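Local structure of Plm1 (Streptomyces sp. HK803, 4HXY) at residues 115-118 and 124-127; 117-122 and 419-424; 207-212 and 237-242; 258-263 and 309-314. The protein probably uses NADPH to reduce the beta-keto group of the polyketide intermediate made by the first module of phoslactomycin biosynthesis. One frame throughout, in Å; residues are numbered along the deposited sequence.

Contact 1 (115-118 and 124-127)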
loop_
_atom_site.group_PDB
_atom_site.type_symbol
_atom_site.label_atom_id
_atom_site.label_comp_id
_atom_site.label_asym_id
_atom_site.label_seq_id
_atom_site.Cartn_x
_atom_site.Cartn_y
_atom_site.Cartn_z
ATOM N N ARG A 115 -2.469 -10.079 1.957
ATOM C CA ARG A 115 -3.110 -10.347 0.668
ATOM C C ARG A 115 -2.238 -11.181 -0.277
ATOM O O ARG A 115 -2.736 -12.071 -0.966
ATOM C CB ARG A 115 -3.536 -9.045 -0.016
ATOM C CG ARG A 115 -4.774 -8.391 0.635
ATOM C CD ARG A 115 -5.251 -7.147 -0.119
ATOM N NE ARG A 115 -4.438 -5.960 0.202
ATOM C CZ ARG A 115 -4.705 -5.097 1.172
ATOM N NH1 ARG A 115 -5.790 -5.217 1.932
ATOM N NH2 ARG A 115 -3.897 -4.078 1.380
ATOM N N VAL A 116 -0.943 -10.902 -0.304
ATOM C CA VAL A 116 -0.006 -11.700 -1.080
ATOM C C VAL A 116 0.082 -13.142 -0.522
ATOM O O VAL A 116 0.134 -14.099 -1.291
ATOM C CB VAL A 116 1.356 -11.020 -1.144
ATOM C CG1 VAL A 116 2.346 -11.899 -1.894
ATOM C CG2 VAL A 116 1.220 -9.649 -1.827
ATOM N N ALA A 117 0.059 -13.288 0.799
ATOM C CA ALA A 117 0.016 -14.620 1.421
ATOM C C ALA A 117 -1.191 -15.434 0.933
ATOM O O ALA A 117 -1.067 -16.632 0.647
ATOM C CB ALA A 117 0.042 -14.507 2.944
ATOM N N GLY A 118 -2.347 -14.780 0.807
ATOM C CA GLY A 118 -3.550 -15.425 0.279
ATOM C C GLY A 118 -3.345 -15.951 -1.128
ATOM O O GLY A 118 -3.870 -17.026 -1.483
ATOM N N ARG A 124 -3.848 -22.438 2.621
ATOM C CA ARG A 124 -3.377 -22.321 4.001
ATOM C C ARG A 124 -3.815 -21.021 4.663
ATOM O O ARG A 124 -4.004 -20.955 5.879
ATOM C CB ARG A 124 -1.845 -22.405 4.043
ATOM C CG ARG A 124 -1.305 -23.789 3.660
ATOM C CD ARG A 124 0.029 -24.065 4.272
ATOM N NE ARG A 124 -0.060 -24.193 5.729
ATOM C CZ ARG A 124 0.982 -24.351 6.544
ATOM N NH1 ARG A 124 2.232 -24.408 6.075
ATOM N NH2 ARG A 124 0.775 -24.455 7.844
ATOM N N TRP A 125 -3.964 -19.981 3.861
ATOM C CA TRP A 125 -4.266 -18.661 4.409
ATOM C C TRP A 125 -5.729 -18.543 4.779
ATOM O O TRP A 125 -6.607 -18.814 3.972
ATOM C CB TRP A 125 -3.898 -17.605 3.383
ATOM C CG TRP A 125 -4.063 -16.201 3.873
ATOM C CD1 TRP A 125 -4.984 -15.298 3.455
ATOM C CD2 TRP A 125 -3.297 -15.553 4.890
ATOM N NE1 TRP A 125 -4.820 -14.111 4.119
ATOM C CE2 TRP A 125 -3.807 -14.252 5.025
ATOM C CE3 TRP A 125 -2.215 -15.936 5.673
ATOM C CZ2 TRP A 125 -3.263 -13.326 5.901
ATOM C CZ3 TRP A 125 -1.712 -15.032 6.586
ATOM C CH2 TRP A 125 -2.234 -13.743 6.684
ATOM N N GLY A 126 -5.986 -18.150 6.016
ATOM C CA GLY A 126 -7.299 -17.905 6.521
ATOM C C GLY A 126 -7.759 -16.523 6.117
ATOM O O GLY A 126 -8.634 -16.359 5.248
ATOM N N GLY A 127 -7.127 -15.515 6.705
ATOM C CA GLY A 127 -7.491 -14.152 6.408
ATOM C C GLY A 127 -6.947 -13.126 7.381
ATOM O O GLY A 127 -6.153 -13.445 8.288
#
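Ala-117 and Gly-118, near the C-terminal end of helix 105-120, both meet one face of the Trp-125 indole. The Ala-117 methyl makes a CH-pi contact: CB lies 4.0 Å from the centroid of the six-membered ring of Trp-125 and only 17° off its normal. It stands over the face of that ring, displaced toward the CE3 side, with CE3 of Trp-125 the nearest ring atom to Ala-117 CB at 3.8 Å. Gly-118 takes the pyrrole end, where its CA comes within 3.5 Å of Trp-125 CD1 and its backbone N rides above the same face. This is consistent with a glycine here, since a CB modelled on Gly-118 would fall at a tight 3.3 Å from Trp-125 CD1. The indole swings against the helix with CG anti to the backbone N of Trp-125 (chi1 -175°), and the backbone N of Gly-127 lies over its opposite face, 3.7 Å above the ring plane of Trp-125.

Further out, Leu-70 and Leu-74 of helix 67-77 and Val-85 and Cys-87 of strand 85-90 also pack on Trp-125, while Arg-425 hydrogen-bonds to its carbonyl O. The contact thus closes the beta-alpha-beta unit of strand 85-90, helix 105-120 and strand 125-131. An alanine in place of the tryptophan would probably strip the Ala-117 methyl and the Gly-118 backbone of their aromatic cover, leaving a gap toward Leu-74. No hydrogen bond crosses between helix and strand here, so shape fit and dispersion, with the CH-pi term, probably carry most of the attraction between the two segments.

Contact 2 (117-122 and 419-424)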
loop_
_atom_site.group_PDB
_atom_site.type_symbol
_atom_site.label_atom_id
_atom_site.label_comp_id
_atom_site.label_asym_id
_atom_site.label_seq_id
_atom_site.Cartn_x
_atom_site.Cartn_y
_atom_site.Cartn_z
ATOM N N ALA A 117 0.059 -13.288 0.799
ATOM C CA ALA A 117 0.016 -14.620 1.421
ATOM C C ALA A 117 -1.191 -15.434 0.933
ATOM O O ALA A 117 -1.067 -16.632 0.647
ATOM C CB ALA A 117 0.042 -14.507 2.944
ATOM N N GLY A 118 -2.347 -14.780 0.807
ATOM C CA GLY A 118 -3.550 -15.425 0.279
ATOM C C GLY A 118 -3.345 -15.951 -1.128
ATOM O O GLY A 118 -3.870 -17.026 -1.483
ATOM N N LEU A 119 -2.595 -15.222 -1.947
ATOM C CA LEU A 119 -2.349 -15.632 -3.336
ATOM C C LEU A 119 -1.247 -16.712 -3.454
ATOM O O LEU A 119 -1.332 -17.595 -4.319
ATOM C CB LEU A 119 -1.973 -14.436 -4.221
ATOM C CG LEU A 119 -3.008 -13.322 -4.274
ATOM C CD1 LEU A 119 -2.420 -12.061 -4.921
ATOM C CD2 LEU A 119 -4.234 -13.824 -5.042
ATOM N N GLU A 120 -0.241 -16.660 -2.585
ATOM C CA GLU A 120 0.878 -17.608 -2.644
ATOM C C GLU A 120 0.607 -18.908 -1.899
ATOM O O GLU A 120 1.188 -19.937 -2.250
ATOM C CB GLU A 120 2.169 -16.986 -2.083
ATOM C CG GLU A 120 2.669 -15.826 -2.917
ATOM C CD GLU A 120 4.017 -15.300 -2.490
ATOM O OE1 GLU A 120 4.627 -15.851 -1.533
ATOM O OE2 GLU A 120 4.465 -14.322 -3.134
ATOM N N LEU A 121 -0.239 -18.844 -0.869
ATOM C CA LEU A 121 -0.538 -19.964 0.014
ATOM C C LEU A 121 -2.064 -20.120 0.112
ATOM O O LEU A 121 -2.637 -20.061 1.192
ATOM C CB LEU A 121 0.083 -19.722 1.393
ATOM C CG LEU A 121 1.562 -19.364 1.387
ATOM C CD1 LEU A 121 1.976 -18.744 2.744
ATOM C CD2 LEU A 121 2.413 -20.568 1.041
ATOM N N PRO A 122 -2.735 -20.325 -1.035
ATOM C CA PRO A 122 -4.188 -20.135 -1.085
ATOM C C PRO A 122 -4.986 -21.110 -0.226
ATOM O O PRO A 122 -6.097 -20.763 0.232
ATOM C CB PRO A 122 -4.512 -20.308 -2.582
ATOM C CG PRO A 122 -3.339 -21.046 -3.138
ATOM C CD PRO A 122 -2.180 -20.535 -2.378
ATOM N N PRO A 419 -10.703 -14.114 -13.786
ATOM C CA PRO A 419 -10.336 -15.545 -13.799
ATOM C C PRO A 419 -8.858 -15.782 -13.509
ATOM O O PRO A 419 -8.504 -16.814 -12.891
ATOM C CB PRO A 419 -10.720 -16.021 -15.207
ATOM C CG PRO A 419 -11.674 -14.970 -15.734
ATOM C CD PRO A 419 -11.300 -13.674 -15.066
ATOM N N ALA A 420 -7.985 -14.857 -13.910
ATOM C CA ALA A 420 -6.571 -15.004 -13.594
ATOM C C ALA A 420 -6.319 -14.786 -12.103
ATOM O O ALA A 420 -5.634 -15.580 -11.455
ATOM C CB ALA A 420 -5.701 -14.057 -14.460
ATOM N N PHE A 421 -6.911 -13.730 -11.547
ATOM C CA PHE A 421 -6.674 -13.368 -10.138
ATOM C C PHE A 421 -7.204 -14.406 -9.160
ATOM O O PHE A 421 -6.586 -14.659 -8.108
ATOM C CB PHE A 421 -7.304 -11.992 -9.829
ATOM C CG PHE A 421 -7.025 -11.519 -8.440
ATOM C CD1 PHE A 421 -5.834 -10.876 -8.165
ATOM C CD2 PHE A 421 -7.907 -11.753 -7.411
ATOM C CE1 PHE A 421 -5.531 -10.449 -6.875
ATOM C CE2 PHE A 421 -7.590 -11.320 -6.098
ATOM C CZ PHE A 421 -6.411 -10.658 -5.867
ATOM N N THR A 422 -8.319 -15.040 -9.536
ATOM C CA THR A 422 -9.011 -15.995 -8.689
ATOM C C THR A 422 -8.763 -17.451 -9.075
ATOM O O THR A 422 -9.438 -18.343 -8.559
ATOM C CB THR A 422 -10.532 -15.735 -8.660
ATOM O OG1 THR A 422 -11.108 -15.976 -9.966
ATOM C CG2 THR A 422 -10.814 -14.288 -8.206
ATOM N N ALA A 423 -7.794 -17.708 -9.948
ATOM C CA ALA A 423 -7.591 -19.095 -10.433
ATOM C C ALA A 423 -7.327 -20.093 -9.312
ATOM O O ALA A 423 -7.850 -21.202 -9.322
ATOM C CB ALA A 423 -6.453 -19.160 -11.436
ATOM N N SER A 424 -6.503 -19.682 -8.346
ATOM C CA SER A 424 -6.110 -20.563 -7.263
ATOM C C SER A 424 -6.865 -20.294 -5.970
ATOM O O SER A 424 -6.761 -21.083 -5.036
ATOM C CB SER A 424 -4.604 -20.448 -7.012
ATOM O OG SER A 424 -3.829 -20.772 -8.149
#
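Pro-122, which packs against Ser-424, offers its carbonyl O to NH1 of Arg-425, and the same nitrogen also hydrogen-bonds to the carbonyl O of Trp-125. Arg-425 directly follows Ser-424, and its NH1, serving two carbonyls, ties the chain after helix 414-421 to the turn after helix 105-120. Beside it the pyrrolidine ring of Pro-122 lies on the Ser-424 backbone: CB of Pro-122 is 3.4 Å from O of Ser-424, and CG of Pro-122 is 4.1 Å from CB of Ser-424. No hydrogen bond joins the two segments themselves.

Both segments are helix ends: helix 105-120 belongs to the beta-alpha-beta unit of strands 85-90 and 125-131, and helix 414-421 follows strand 408-412, which pairs in parallel with strand 357-361 of the Rossmann fold. Helix 105-120 finishes with a bond of 2.8 Å from Leu-121 N to Ala-117 O, after which Leu-121 leaves helical angles. In helix 414-421 the chain departs at Thr-422, whose OG1 turns back to the carbonyl O of Leu-418.

The second point of contact is apolar. Leu-119 reaches across with both methyls, its CD2 standing over one face of the Phe-421 ring, 4.2 Å from the centroid and 24° off the normal, in a CH-pi contact. CD2 favours the rim, 3.9 Å from CZ of Phe-421, and the two side chains cross at about a right angle. The ring gets there because CG is anti to the backbone N of Phe-421 (chi1 -176°), extending it from the last helical turn. Other aromatic groups collect around it: Phe-430 meets Phe-421 edge-to-face, and the rings of Phe-417 and Trp-327 also touch it.

Contact 3 (207-212 and 237-242)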
loop_
_atom_site.group_PDB
_atom_site.type_symbol
_atom_site.label_atom_id
_atom_site.label_comp_id
_atom_site.label_asym_id
_atom_site.label_seq_id
_atom_site.Cartn_x
_atom_site.Cartn_y
_atom_site.Cartn_z
ATOM N N VAL A 207 5.116 19.020 -14.783
ATOM C CA VAL A 207 5.264 20.199 -13.928
ATOM C C VAL A 207 5.935 21.324 -14.702
ATOM O O VAL A 207 5.489 22.478 -14.662
ATOM C CB VAL A 207 6.077 19.857 -12.662
ATOM C CG1 VAL A 207 6.392 21.128 -11.845
ATOM C CG2 VAL A 207 5.325 18.876 -11.822
ATOM N N ALA A 208 6.998 20.985 -15.413
ATOM C CA ALA A 208 7.768 21.980 -16.164
ATOM C C ALA A 208 6.909 22.655 -17.230
ATOM O O ALA A 208 6.906 23.890 -17.368
ATOM C CB ALA A 208 8.983 21.329 -16.784
ATOM N N GLU A 209 6.167 21.840 -17.967
ATOM C CA GLU A 209 5.234 22.316 -19.005
ATOM C C GLU A 209 4.177 23.305 -18.491
ATOM O O GLU A 209 3.728 24.205 -19.222
ATOM C CB GLU A 209 4.532 21.110 -19.648
ATOM C CG GLU A 209 5.400 20.374 -20.650
ATOM C CD GLU A 209 4.904 18.962 -20.949
ATOM O OE1 GLU A 209 3.698 18.682 -20.751
ATOM O OE2 GLU A 209 5.739 18.127 -21.369
ATOM N N GLN A 210 3.760 23.145 -17.243
ATOM C CA GLN A 210 2.728 23.989 -16.672
ATOM C C GLN A 210 3.202 25.419 -16.459
ATOM O O GLN A 210 2.425 26.373 -16.509
ATOM C CB GLN A 210 2.260 23.404 -15.338
ATOM C CG GLN A 210 1.040 24.064 -14.794
ATOM C CD GLN A 210 -0.061 24.182 -15.837
ATOM O OE1 GLN A 210 -0.408 23.192 -16.497
ATOM N NE2 GLN A 210 -0.618 25.385 -15.989
ATOM N N GLY A 211 4.481 25.565 -16.171
ATOM C CA GLY A 211 5.059 26.897 -16.025
ATOM C C GLY A 211 4.622 27.590 -14.753
ATOM O O GLY A 211 4.581 28.828 -14.699
ATOM N N SER A 212 4.284 26.802 -13.731
ATOM C CA SER A 212 3.816 27.332 -12.451
ATOM C C SER A 212 4.862 27.365 -11.342
ATOM O O SER A 212 4.728 28.128 -10.391
ATOM C CB SER A 212 2.613 26.500 -11.971
ATOM O OG SER A 212 2.950 25.121 -11.894
ATOM N N ARG A 237 14.546 22.268 -18.413
ATOM C CA ARG A 237 15.102 23.624 -18.303
ATOM C C ARG A 237 14.622 24.585 -19.397
ATOM O O ARG A 237 14.679 25.807 -19.228
ATOM C CB ARG A 237 16.621 23.573 -18.268
ATOM C CG ARG A 237 17.148 23.192 -16.900
ATOM C CD ARG A 237 18.617 22.883 -16.952
ATOM N NE ARG A 237 19.100 22.448 -15.651
ATOM C CZ ARG A 237 20.155 21.667 -15.443
ATOM N NH1 ARG A 237 20.883 21.206 -16.460
ATOM N NH2 ARG A 237 20.492 21.343 -14.204
ATOM N N ALA A 238 14.118 24.037 -20.492
ATOM C CA ALA A 238 13.523 24.858 -21.557
ATOM C C ALA A 238 12.262 25.666 -21.152
ATOM O O ALA A 238 11.897 26.613 -21.846
ATOM C CB ALA A 238 13.214 23.985 -22.742
ATOM N N PHE A 239 11.618 25.303 -20.039
ATOM C CA PHE A 239 10.272 25.801 -19.679
ATOM C C PHE A 239 10.163 26.908 -18.599
ATOM O O PHE A 239 9.052 27.395 -18.316
ATOM C CB PHE A 239 9.403 24.623 -19.209
ATOM C CG PHE A 239 8.943 23.714 -20.312
ATOM C CD1 PHE A 239 7.802 24.012 -21.042
ATOM C CD2 PHE A 239 9.631 22.545 -20.600
ATOM C CE1 PHE A 239 7.366 23.165 -22.055
ATOM C CE2 PHE A 239 9.201 21.697 -21.600
ATOM C CZ PHE A 239 8.059 22.005 -22.329
ATOM N N GLY A 240 11.261 27.287 -17.966
ATOM C CA GLY A 240 11.230 28.457 -17.073
ATOM C C GLY A 240 11.690 28.245 -15.641
ATOM O O GLY A 240 12.369 29.097 -15.080
ATOM N N ALA A 241 11.294 27.125 -15.043
ATOM C CA ALA A 241 11.744 26.792 -13.696
ATOM C C ALA A 241 13.205 26.372 -13.757
ATOM O O ALA A 241 13.652 25.822 -14.749
ATOM C CB ALA A 241 10.902 25.654 -13.106
ATOM N N THR A 242 13.952 26.615 -12.696
ATOM C CA THR A 242 15.257 26.017 -12.590
ATOM C C THR A 242 15.043 24.545 -12.262
ATOM O O THR A 242 14.002 24.153 -11.742
ATOM C CB THR A 242 16.139 26.714 -11.536
ATOM O OG1 THR A 242 15.659 26.455 -10.228
ATOM C CG2 THR A 242 16.181 28.232 -11.772
HETATM O O HOH W 1 8.469 25.225 -15.705
#
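The backbones come closest at Ala-208 and Phe-239, 5.8 Å between their CA atoms, where each chain is about to turn: glycines with positive phi, Gly-211 and Gly-240, end the two helical runs. At phi 124° a CB on Gly-240 would collide with the carbonyl O of Phe-239, and these backbone angles therefore suit a residue without one.

Phe-239 does most of the touching. Its CB presses on the carbonyl O of Ala-208 at 3.2 Å, and with CG of Phe-239 anti to the carbonyl carbon (chi1 -74°) the ring continues along the helix surface. Glu-209 lies beside it, the two side chains pointing the same way. CA of Glu-209 stands over one face of the Phe-239 ring, 4.0 Å from the centroid and 26° off the normal, as a CH-pi donor. The methylene CG of Glu-209, not the carboxylate, then meets CZ of Phe-239 at 3.5 Å. Ala-208 adds its methyl, with CB 4.1 Å from CD2 of Phe-239.

A water lies between the segments, 2.6 Å from O of Ala-208, with only weak bonds to O of Phe-239 and to N of Ala-241, the latter at 3.5 Å. N of Gly-211 also bonds weakly to the Ala-208 oxygen.

In the Rossmann fold of the ketoreductase, this joins the C-terminal end of helix 198-210 to the loop between helix 229-237 and strand 242-247. Strand 215-220 lies beneath, its Ile-216 touching both Ala-208 and Ala-241, while Thr-242 pairs with that strand through backbone hydrogen bonds.

Contact 4 (258-263 and 309-314)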
loop_
_atom_site.group_PDB
_atom_site.type_symbol
_atom_site.label_atom_id
_atom_site.label_comp_id
_atom_site.label_asym_id
_atom_site.label_seq_id
_atom_site.Cartn_x
_atom_site.Cartn_y
_atom_site.Cartn_z
ATOM N N GLY A 258 19.386 18.298 5.548
ATOM C CA GLY A 258 20.304 19.260 4.932
ATOM C C GLY A 258 19.761 19.950 3.695
ATOM O O GLY A 258 19.869 21.176 3.563
ATOM N N LEU A 259 19.182 19.161 2.792
ATOM C CA LEU A 259 18.626 19.661 1.542
ATOM C C LEU A 259 17.457 20.583 1.836
ATOM O O LEU A 259 17.372 21.707 1.318
ATOM C CB LEU A 259 18.159 18.496 0.665
ATOM C CG LEU A 259 17.457 18.889 -0.631
ATOM C CD1 LEU A 259 18.385 19.732 -1.507
ATOM C CD2 LEU A 259 16.961 17.661 -1.387
ATOM N N ILE A 260 16.535 20.079 2.649
ATOM C CA ILE A 260 15.328 20.816 2.983
ATOM C C ILE A 260 15.667 22.140 3.695
ATOM O O ILE A 260 15.109 23.195 3.374
ATOM C CB ILE A 260 14.370 19.930 3.805
ATOM C CG1 ILE A 260 13.793 18.837 2.890
ATOM C CG2 ILE A 260 13.274 20.781 4.438
ATOM C CD1 ILE A 260 13.170 17.617 3.603
ATOM N N ASP A 261 16.580 22.073 4.653
ATOM C CA ASP A 261 17.026 23.272 5.375
ATOM C C ASP A 261 17.675 24.304 4.448
ATOM O O ASP A 261 17.435 25.507 4.590
ATOM C CB ASP A 261 18.029 22.878 6.469
ATOM C CG ASP A 261 17.375 22.181 7.655
ATOM O OD1 ASP A 261 16.124 22.054 7.712
ATOM O OD2 ASP A 261 18.133 21.740 8.549
ATOM N N ALA A 262 18.502 23.836 3.518
ATOM C CA ALA A 262 19.210 24.711 2.577
ATOM C C ALA A 262 18.235 25.423 1.649
ATOM O O ALA A 262 18.433 26.581 1.311
ATOM C CB ALA A 262 20.228 23.919 1.758
ATOM N N LEU A 263 17.178 24.723 1.235
ATOM C CA LEU A 263 16.181 25.331 0.363
ATOM C C LEU A 263 15.386 26.406 1.109
ATOM O O LEU A 263 15.133 27.480 0.563
ATOM C CB LEU A 263 15.255 24.251 -0.232
ATOM C CG LEU A 263 15.899 23.346 -1.302
ATOM C CD1 LEU A 263 15.111 22.024 -1.461
ATOM C CD2 LEU A 263 16.061 24.044 -2.651
ATOM N N GLU A 309 7.661 13.739 8.104
ATOM C CA GLU A 309 8.189 14.341 9.324
ATOM C C GLU A 309 8.887 15.689 9.084
ATOM O O GLU A 309 8.673 16.667 9.844
ATOM C CB GLU A 309 9.118 13.363 10.015
ATOM C CG GLU A 309 9.701 13.897 11.318
ATOM C CD GLU A 309 10.859 13.074 11.803
ATOM O OE1 GLU A 309 10.939 11.880 11.435
ATOM O OE2 GLU A 309 11.720 13.639 12.529
ATOM N N LEU A 310 9.703 15.753 8.045
ATOM C CA LEU A 310 10.544 16.928 7.798
ATOM C C LEU A 310 9.787 18.055 7.092
ATOM O O LEU A 310 10.268 19.206 7.059
ATOM C CB LEU A 310 11.782 16.553 6.968
ATOM C CG LEU A 310 12.773 15.541 7.565
ATOM C CD1 LEU A 310 13.932 15.245 6.588
ATOM C CD2 LEU A 310 13.286 15.996 8.918
ATOM N N LEU A 311 8.631 17.745 6.519
ATOM C CA LEU A 311 7.876 18.714 5.716
ATOM C C LEU A 311 6.420 18.797 6.168
ATOM O O LEU A 311 5.521 18.344 5.467
ATOM C CB LEU A 311 7.945 18.311 4.251
ATOM C CG LEU A 311 9.328 18.447 3.631
ATOM C CD1 LEU A 311 9.383 17.810 2.271
ATOM C CD2 LEU A 311 9.706 19.945 3.555
ATOM N N PRO A 312 6.170 19.355 7.360
ATOM C CA PRO A 312 4.796 19.480 7.883
ATOM C C PRO A 312 3.893 20.464 7.153
ATOM O O PRO A 312 2.671 20.363 7.297
ATOM C CB PRO A 312 5.016 19.990 9.313
ATOM C CG PRO A 312 6.333 20.694 9.266
ATOM C CD PRO A 312 7.170 19.883 8.305
ATOM N N ASP A 313 4.483 21.396 6.400
ATOM C CA ASP A 313 3.753 22.475 5.745
ATOM C C ASP A 313 3.989 22.378 4.236
ATOM O O ASP A 313 5.006 22.855 3.729
ATOM C CB ASP A 313 4.240 23.841 6.267
ATOM C CG ASP A 313 4.198 23.944 7.789
ATOM O OD1 ASP A 313 3.200 23.475 8.379
ATOM O OD2 ASP A 313 5.168 24.472 8.398
ATOM N N LEU A 314 3.097 21.701 3.531
ATOM C CA LEU A 314 3.194 21.573 2.070
ATOM C C LEU A 314 1.855 21.881 1.437
ATOM O O LEU A 314 0.803 21.629 2.045
ATOM C CB LEU A 314 3.578 20.153 1.661
ATOM C CG LEU A 314 4.932 19.639 2.131
ATOM C CD1 LEU A 314 5.046 18.120 1.901
ATOM C CD2 LEU A 314 6.035 20.411 1.414
#
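Ile-260 meets Leu-310 and Leu-311 entirely through aliphatic groups. Its CD1 methyl reaches both leucines: it lies 3.8 Å from CB of Leu-310 and 3.9 Å from CG of Leu-311. The other branch serves Leu-311 alone, CG2 of Ile-260 approaching CD2 of Leu-311 at 3.8 Å. This division follows from the first torsion of Ile-260 (chi1 -70°), which sets CG2 anti to the backbone N and CG1 anti to the carbonyl carbon, sending the two branches toward different leucine atoms. Each leucine crosses the isoleucine at a slant. Were Leu-311 an alanine, the CG2 methyl of Ile-260 would probably lose its partner across the contact and a gap would open toward Val-270.

The backbones differ: helix 253-265 is regular through Ile-260, with Leu-263 N bonded to Leu-259 O at 3.0 Å, whereas helix 290-310 stops just before Leu-311, whose psi of 70° departs from the helix.

Polar ties lie at the margins: Glu-309 forms a salt bridge with Arg-253 at the start of helix 253-265, and Arg-349 hydrogen-bonds to the carbonyl O of Leu-311.

Two successive helices of the Rossmann fold, those before and after strand 270-275, are joined here, and Leu-311 also rests on Val-270 and Val-273 of that strand. With no hydrogen bond or charge between the segments, their attraction is apolar packing of aliphatic groups.

Contacts 1 and 2 share helix 105-120, with centres 9 Å apart: contact 1 sets the helix against strand 125-131, contact 2 brings the last helix of the chain to its end. Arg-425, bonding to carbonyls of both Pro-122 and Trp-125, links them. Contacts 3 and 4 lie across the chain's centre, within the ketoreductase's cofactor-binding Rossmann part; their centres are 22 Å apart and their nearest atoms about 8 Å. Both are nested in the long loop that contact 2 closes. Strand 215-220 lies near both, meeting Ala-208 of contact 3 and Leu-263 of segment 258-263. The Ile-260 side chain is about 12 Å from the bound NADPH, so contact 4 packs at some distance from the cofactor.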